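Local coordinates for protein putative oxidoreductase yhhX (Escherichia coli K-12, PDB 3F4L) that is a putative oxidoreductase of the Gfo/Idh/MocA family that probably acts as an NADP-dependent scyllo-inositol dehydrogenase, at residues L143-D154 against D232-G243. Sequence-based numbering, arbitrary orientation.
Sequences LGEIVEVESHFD and DYPKFIVHGKKG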
ATOM      1  N   LEU A 143      13.195 -15.636  -3.233  1.00 19.69           N
ATOM      2  CA  LEU A 143      12.917 -14.423  -2.469  1.00 18.72           C
ATOM      3  C   LEU A 143      13.130 -14.629  -0.973  1.00 18.01           C
ATOM      4  O   LEU A 143      13.163 -13.664  -0.205  1.00 15.54           O
ATOM      5  CB  LEU A 143      11.472 -13.975  -2.710  1.00 17.66           C
ATOM      6  CG  LEU A 143      11.044 -13.568  -4.127  1.00 22.12           C
ATOM      7  CD1 LEU A 143      11.456 -14.624  -5.133  1.00 24.97           C
ATOM      8  CD2 LEU A 143       9.536 -13.396  -4.157  1.00 21.43           C
ATOM      9  N   GLY A 144      13.259 -15.887  -0.563  1.00 17.94           N
ATOM     10  CA  GLY A 144      13.453 -16.177   0.846  1.00 18.80           C
ATOM     11  C   GLY A 144      12.138 -15.988   1.577  1.00 19.20           C
ATOM     12  O   GLY A 144      11.083 -15.944   0.945  1.00 19.80           O
ATOM     13  N   GLU A 145      12.184 -15.854   2.898  1.00 18.07           N
ATOM     14  CA  GLU A 145      10.954 -15.686   3.665  1.00 19.06           C
ATOM     15  C   GLU A 145      10.127 -14.498   3.159  1.00 16.38           C
ATOM     16  O   GLU A 145      10.600 -13.361   3.132  1.00 11.83           O
ATOM     17  CB  GLU A 145      11.268 -15.499   5.150  1.00 21.72           C
ATOM     18  CG  GLU A 145      10.029 -15.578   6.027  1.00 25.78           C
ATOM     19  CD  GLU A 145      10.284 -15.111   7.439  1.00 30.06           C
ATOM     20  OE1 GLU A 145      11.278 -15.569   8.045  1.00 32.37           O
ATOM     21  OE2 GLU A 145       9.490 -14.286   7.946  1.00 33.63           O
ATOM     22  N   ILE A 146       8.885 -14.769   2.768  1.00 17.13           N
ATOM     23  CA  ILE A 146       8.018 -13.712   2.250  1.00 18.14           C
ATOM     24  C   ILE A 146       7.476 -12.823   3.363  1.00 15.59           C
ATOM     25  O   ILE A 146       6.972 -13.321   4.360  1.00 16.28           O
ATOM     26  CB  ILE A 146       6.832 -14.315   1.476  1.00 17.82           C
ATOM     27  CG1 ILE A 146       7.361 -15.271   0.403  1.00 19.96           C
ATOM     28  CG2 ILE A 146       5.973 -13.200   0.873  1.00 16.77           C
ATOM     29  CD1 ILE A 146       8.377 -14.630  -0.531  1.00 18.87           C
ATOM     30  N   VAL A 147       7.580 -11.510   3.192  1.00 14.33           N
ATOM     31  CA  VAL A 147       7.078 -10.602   4.205  1.00 14.62           C
ATOM     32  C   VAL A 147       5.958  -9.702   3.701  1.00 16.74           C
ATOM     33  O   VAL A 147       5.175  -9.193   4.495  1.00 14.95           O
ATOM     34  CB  VAL A 147       8.210  -9.744   4.809  1.00 14.74           C
ATOM     35  CG1 VAL A 147       9.170 -10.645   5.565  1.00 15.66           C
ATOM     36  CG2 VAL A 147       8.939  -8.979   3.713  1.00 19.71           C
ATOM     37  N   GLU A 148       5.866  -9.511   2.386  1.00 14.83           N
ATOM     38  CA  GLU A 148       4.801  -8.675   1.866  1.00 18.10           C
ATOM     39  C   GLU A 148       4.379  -9.019   0.442  1.00 17.01           C
ATOM     40  O   GLU A 148       5.205  -9.317  -0.418  1.00 16.16           O
ATOM     41  CB  GLU A 148       5.181  -7.192   1.950  1.00 21.22           C
ATOM     42  CG  GLU A 148       3.988  -6.261   1.710  1.00 28.11           C
ATOM     43  CD  GLU A 148       4.052  -4.971   2.523  1.00 32.72           C
ATOM     44  OE1 GLU A 148       4.335  -5.047   3.737  1.00 35.95           O
ATOM     45  OE2 GLU A 148       3.798  -3.886   1.955  1.00 32.25           O
ATOM     46  N   VAL A 149       3.071  -8.991   0.227  1.00 14.64           N
ATOM     47  CA  VAL A 149       2.472  -9.269  -1.069  1.00 15.02           C
ATOM     48  C   VAL A 149       1.476  -8.138  -1.288  1.00 14.83           C
ATOM     49  O   VAL A 149       0.766  -7.733  -0.363  1.00 13.07           O
ATOM     50  CB  VAL A 149       1.739 -10.645  -1.072  1.00 16.35           C
ATOM     51  CG1 VAL A 149       0.987 -10.862  -2.401  1.00 15.20           C
ATOM     52  CG2 VAL A 149       2.747 -11.767  -0.880  1.00 16.87           C
ATOM     53  N   GLU A 150       1.446  -7.600  -2.501  1.00 14.30           N
ATOM     54  CA  GLU A 150       0.531  -6.518  -2.806  1.00 15.34           C
ATOM     55  C   GLU A 150      -0.129  -6.822  -4.145  1.00 15.84           C
ATOM     56  O   GLU A 150       0.554  -7.058  -5.140  1.00 15.99           O
ATOM     57  CB  GLU A 150       1.295  -5.196  -2.870  1.00 19.68           C
ATOM     58  CG  GLU A 150       0.427  -3.942  -2.800  1.00 27.05           C
ATOM     59  CD  GLU A 150       1.261  -2.663  -2.691  1.00 31.37           C
ATOM     60  OE1 GLU A 150       2.178  -2.608  -1.842  1.00 33.48           O
ATOM     61  OE2 GLU A 150       0.996  -1.707  -3.451  1.00 35.25           O
ATOM     62  N   SER A 151      -1.457  -6.833  -4.152  1.00 15.77           N
ATOM     63  CA  SER A 151      -2.235  -7.107  -5.354  1.00 16.92           C
ATOM     64  C   SER A 151      -3.128  -5.916  -5.707  1.00 17.29           C
ATOM     65  O   SER A 151      -3.834  -5.380  -4.848  1.00 17.22           O
ATOM     66  CB  SER A 151      -3.099  -8.347  -5.134  1.00 17.42           C
ATOM     67  OG  SER A 151      -3.984  -8.547  -6.217  1.00 20.52           O
ATOM     68  N   HIS A 152      -3.098  -5.510  -6.973  1.00 16.49           N
ATOM     69  CA  HIS A 152      -3.903  -4.390  -7.442  1.00 17.61           C
ATOM     70  C   HIS A 152      -4.824  -4.821  -8.578  1.00 18.49           C
ATOM     71  O   HIS A 152      -4.448  -5.611  -9.436  1.00 21.39           O
ATOM     72  CB  HIS A 152      -3.018  -3.243  -7.956  1.00 15.97           C
ATOM     73  CG  HIS A 152      -2.449  -2.367  -6.881  1.00 15.42           C
ATOM     74  ND1 HIS A 152      -1.296  -2.677  -6.191  1.00 15.47           N
ATOM     75  CD2 HIS A 152      -2.870  -1.177  -6.391  1.00 16.07           C
ATOM     76  CE1 HIS A 152      -1.030  -1.715  -5.325  1.00 13.61           C
ATOM     77  NE2 HIS A 152      -1.971  -0.792  -5.425  1.00 15.33           N
ATOM     78  N   PHE A 153      -6.043  -4.308  -8.561  1.00 17.30           N
ATOM     79  CA  PHE A 153      -7.006  -4.579  -9.618  1.00 18.92           C
ATOM     80  C   PHE A 153      -7.702  -3.230  -9.716  1.00 17.81           C
ATOM     81  O   PHE A 153      -8.710  -3.002  -9.065  1.00 17.53           O
ATOM     82  CB  PHE A 153      -7.988  -5.680  -9.207  1.00 21.40           C
ATOM     83  CG  PHE A 153      -8.682  -6.331 -10.372  1.00 22.39           C
ATOM     84  CD1 PHE A 153      -9.631  -5.632 -11.107  1.00 23.36           C
ATOM     85  CD2 PHE A 153      -8.351  -7.627 -10.761  1.00 24.69           C
ATOM     86  CE1 PHE A 153     -10.241  -6.212 -12.220  1.00 24.83           C
ATOM     87  CE2 PHE A 153      -8.954  -8.221 -11.870  1.00 23.03           C
ATOM     88  CZ  PHE A 153      -9.903  -7.507 -12.602  1.00 26.96           C
ATOM     89  N   ASP A 154      -7.138  -2.336 -10.520  1.00 17.29           N
ATOM     90  CA  ASP A 154      -7.674  -0.987 -10.646  1.00 19.69           C
ATOM     91  C   ASP A 154      -8.167  -0.592 -12.036  1.00 20.09           C
ATOM     92  O   ASP A 154      -7.954  -1.303 -13.014  1.00 20.64           O
ATOM     93  CB  ASP A 154      -6.607   0.022 -10.223  1.00 21.22           C
ATOM     94  CG  ASP A 154      -5.983  -0.306  -8.882  1.00 23.91           C
ATOM     95  OD1 ASP A 154      -6.730  -0.529  -7.909  1.00 24.00           O
ATOM     96  OD2 ASP A 154      -4.738  -0.326  -8.803  1.00 24.09           O
ATOM     97  N   ASP A 232      -1.345   3.156 -13.595  1.00 18.02           N
ATOM     98  CA  ASP A 232      -1.387   1.874 -12.904  1.00 19.06           C
ATOM     99  C   ASP A 232      -0.205   1.491 -12.027  1.00 18.54           C
ATOM    100  O   ASP A 232       0.938   1.874 -12.280  1.00 16.81           O
ATOM    101  CB  ASP A 232      -1.613   0.733 -13.903  1.00 22.09           C
ATOM    102  CG  ASP A 232      -3.082   0.530 -14.240  1.00 27.85           C
ATOM    103  OD1 ASP A 232      -3.917   0.569 -13.313  1.00 30.17           O
ATOM    104  OD2 ASP A 232      -3.403   0.321 -15.425  1.00 28.74           O
ATOM    105  N   TYR A 233      -0.517   0.721 -10.989  1.00 17.40           N
ATOM    106  CA  TYR A 233       0.481   0.193 -10.073  1.00 16.83           C
ATOM    107  C   TYR A 233       0.880  -1.137 -10.712  1.00 16.39           C
ATOM    108  O   TYR A 233       0.301  -1.559 -11.715  1.00 11.61           O
ATOM    109  CB  TYR A 233      -0.129  -0.180  -8.706  1.00 16.48           C
ATOM    110  CG  TYR A 233      -0.666   0.937  -7.841  1.00 16.36           C
ATOM    111  CD1 TYR A 233      -1.922   1.505  -8.079  1.00 14.24           C
ATOM    112  CD2 TYR A 233       0.066   1.392  -6.741  1.00 16.59           C
ATOM    113  CE1 TYR A 233      -2.434   2.494  -7.236  1.00 16.00           C
ATOM    114  CE2 TYR A 233      -0.433   2.377  -5.900  1.00 16.66           C
ATOM    115  CZ  TYR A 233      -1.680   2.921  -6.147  1.00 17.01           C
ATOM    116  OH  TYR A 233      -2.166   3.883  -5.286  1.00 18.75           O
ATOM    117  N   PRO A 234       1.902  -1.797 -10.157  1.00 16.74           N
ATOM    118  CA  PRO A 234       2.261  -3.089 -10.744  1.00 15.29           C
ATOM    119  C   PRO A 234       1.051  -3.967 -10.382  1.00 15.39           C
ATOM    120  O   PRO A 234       0.339  -3.649  -9.419  1.00 14.62           O
ATOM    121  CB  PRO A 234       3.498  -3.492  -9.949  1.00 14.14           C
ATOM    122  CG  PRO A 234       4.148  -2.178  -9.658  1.00 15.55           C
ATOM    123  CD  PRO A 234       2.985  -1.275  -9.302  1.00 14.97           C
ATOM    124  N   LYS A 235       0.812  -5.046 -11.131  1.00 16.34           N
ATOM    125  CA  LYS A 235      -0.304  -5.950 -10.837  1.00 16.07           C
ATOM    126  C   LYS A 235      -0.022  -6.712  -9.525  1.00 16.20           C
ATOM    127  O   LYS A 235      -0.920  -6.923  -8.707  1.00 15.37           O
ATOM    128  CB  LYS A 235      -0.493  -6.948 -11.985  1.00 15.50           C
ATOM    129  CG  LYS A 235      -1.604  -7.967 -11.735  1.00 14.70           C
ATOM    130  CD  LYS A 235      -2.990  -7.328 -11.798  1.00 13.60           C
ATOM    131  CE  LYS A 235      -4.051  -8.224 -11.143  1.00 11.78           C
ATOM    132  NZ  LYS A 235      -3.795  -8.351  -9.674  1.00 16.01           N
ATOM    133  N   PHE A 236       1.226  -7.136  -9.348  1.00 13.76           N
ATOM    134  CA  PHE A 236       1.637  -7.832  -8.125  1.00 13.66           C
ATOM    135  C   PHE A 236       3.014  -7.365  -7.693  1.00 14.11           C
ATOM    136  O   PHE A 236       3.887  -7.075  -8.528  1.00 13.51           O
ATOM    137  CB  PHE A 236       1.727  -9.355  -8.308  1.00 13.50           C
ATOM    138  CG  PHE A 236       0.400 -10.048  -8.409  1.00 14.73           C
ATOM    139  CD1 PHE A 236      -0.110 -10.423  -9.651  1.00 12.99           C
ATOM    140  CD2 PHE A 236      -0.341 -10.324  -7.264  1.00 14.69           C
ATOM    141  CE1 PHE A 236      -1.347 -11.062  -9.752  1.00 15.92           C
ATOM    142  CE2 PHE A 236      -1.577 -10.965  -7.353  1.00 16.40           C
ATOM    143  CZ  PHE A 236      -2.081 -11.334  -8.597  1.00 15.36           C
ATOM    144  N   ILE A 237       3.203  -7.317  -6.381  1.00 13.26           N
ATOM    145  CA  ILE A 237       4.480  -6.946  -5.788  1.00 14.10           C
ATOM    146  C   ILE A 237       4.677  -7.971  -4.680  1.00 14.02           C
ATOM    147  O   ILE A 237       3.749  -8.240  -3.923  1.00 11.95           O
ATOM    148  CB  ILE A 237       4.446  -5.552  -5.130  1.00 15.24           C
ATOM    149  CG1 ILE A 237       4.213  -4.468  -6.179  1.00 15.83           C
ATOM    150  CG2 ILE A 237       5.775  -5.293  -4.411  1.00 16.05           C
ATOM    151  CD1 ILE A 237       4.158  -3.079  -5.588  1.00 15.49           C
ATOM    152  N   VAL A 238       5.863  -8.563  -4.605  1.00 13.05           N
ATOM    153  CA  VAL A 238       6.160  -9.540  -3.555  1.00 15.05           C
ATOM    154  C   VAL A 238       7.551  -9.216  -3.021  1.00 14.53           C
ATOM    155  O   VAL A 238       8.499  -9.081  -3.796  1.00 17.19           O
ATOM    156  CB  VAL A 238       6.192 -10.991  -4.088  1.00 15.85           C
ATOM    157  CG1 VAL A 238       6.507 -11.956  -2.937  1.00 18.14           C
ATOM    158  CG2 VAL A 238       4.869 -11.352  -4.730  1.00 16.28           C
ATOM    159  N   HIS A 239       7.665  -9.074  -1.707  1.00 13.23           N
ATOM    160  CA  HIS A 239       8.952  -8.776  -1.088  1.00 16.68           C
ATOM    161  C   HIS A 239       9.262  -9.867  -0.082  1.00 14.40           C
ATOM    162  O   HIS A 239       8.416 -10.211   0.741  1.00 16.56           O
ATOM    163  CB  HIS A 239       8.923  -7.405  -0.376  1.00 14.25           C
ATOM    164  CG  HIS A 239       8.875  -6.240  -1.316  1.00 16.95           C
ATOM    165  ND1 HIS A 239       9.844  -6.013  -2.268  1.00 17.03           N
ATOM    166  CD2 HIS A 239       7.957  -5.257  -1.474  1.00 17.10           C
ATOM    167  CE1 HIS A 239       9.526  -4.944  -2.974  1.00 14.05           C
ATOM    168  NE2 HIS A 239       8.384  -4.466  -2.513  1.00 15.43           N
ATOM    169  N   GLY A 240      10.475 -10.407  -0.173  1.00 13.70           N
ATOM    170  CA  GLY A 240      10.928 -11.444   0.733  1.00 12.97           C
ATOM    171  C   GLY A 240      12.235 -10.973   1.350  1.00 13.47           C
ATOM    172  O   GLY A 240      12.732  -9.910   1.006  1.00 13.74           O
ATOM    173  N   LYS A 241      12.811 -11.756   2.251  1.00 13.62           N
ATOM    174  CA  LYS A 241      14.056 -11.342   2.888  1.00 16.07           C
ATOM    175  C   LYS A 241      15.277 -11.376   1.958  1.00 17.15           C
ATOM    176  O   LYS A 241      16.270 -10.684   2.203  1.00 15.73           O
ATOM    177  CB  LYS A 241      14.300 -12.190   4.139  1.00 17.93           C
ATOM    178  CG  LYS A 241      13.317 -11.862   5.263  1.00 20.76           C
ATOM    179  CD  LYS A 241      13.667 -12.588   6.546  1.00 22.89           C
ATOM    180  CE  LYS A 241      12.816 -12.096   7.698  1.00 22.23           C
ATOM    181  NZ  LYS A 241      13.208 -12.774   8.960  1.00 24.18           N
ATOM    182  N   LYS A 242      15.198 -12.145   0.877  1.00 15.89           N
ATOM    183  CA  LYS A 242      16.318 -12.235  -0.055  1.00 17.88           C
ATOM    184  C   LYS A 242      16.083 -11.501  -1.372  1.00 18.16           C
ATOM    185  O   LYS A 242      16.982 -11.436  -2.212  1.00 19.60           O
ATOM    186  CB  LYS A 242      16.648 -13.697  -0.353  1.00 19.23           C
ATOM    187  CG  LYS A 242      16.889 -14.569   0.874  1.00 20.94           C
ATOM    188  CD  LYS A 242      17.144 -16.018   0.449  1.00 28.56           C
ATOM    189  CE  LYS A 242      17.128 -16.989   1.639  1.00 32.34           C
ATOM    190  NZ  LYS A 242      18.240 -16.727   2.599  1.00 35.40           N
ATOM    191  N   GLY A 243      14.891 -10.945  -1.566  1.00 17.54           N
ATOM    192  CA  GLY A 243      14.641 -10.251  -2.820  1.00 16.84           C
ATOM    193  C   GLY A 243      13.212  -9.817  -3.083  1.00 16.11           C
ATOM    194  O   GLY A 243      12.355  -9.888  -2.206  1.00 15.87           O
TER
HETATM  195  O   HOH W   1      -5.595 -10.039  -8.910  1.00 21.95           O
HETATM  196  O   HOH W   2      -3.161  -0.253 -10.994  1.00 14.07           O
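Val-149 and Val-238 face each other as a non-hydrogen-bonded pair where strands 146-152 and 236-240 run antiparallel (166°) in the large mixed sheet of the C-terminal alpha/beta domain. A classic beta bulge shifts their register: Val-147 N and Glu-148 N both donate to His-239 O, gripping that carbonyl with two bonds in its own plane.

The tight side is the helix-covered face. Compact, branched Val-238 turns CG1 anti to its backbone N (chi1 -180°), which sets this methyl 3.6 Å from Leu-143 CD2 and near Ile-146 CG2; Ile-138 of helix 129-140 and Ile-183 of helix 171-187 close over the valine pair. Further along, the edge of this apolar layer is polar: long, flexible Lys-235 folds back at chi2 and chi4, so NZ donates to His-152 O (2.8 Å, above the carbonyl plane) and to a water at 2.6 Å, over the Phe-236 ring toward its rim. Gly-240 suits the bulged end: its CA lies 4.0 Å from Ile-146 CA and makes a CA-H...O contact with Leu-143 O.

The other face, with Glu-148, Glu-150 and His-239, meets the second subunit, whose Lys-224 pairs with Glu-148. Here His-152 lies on Tyr-233 in an offset stack, centroids 3.9 Å apart and planes 16° from parallel.

The rim is more open. Exposed Glu-145 runs alongside Lys-241 in a long salt bridge, OE1 to NZ 3.5 Å, though NZ also bonds Leu-200 O of the second subunit. At the far end one water donates to Asp-154 OD2 and Asp-232 OD1, bridging two like charges, and accepts from Tyr-233 N at 2.8 Å.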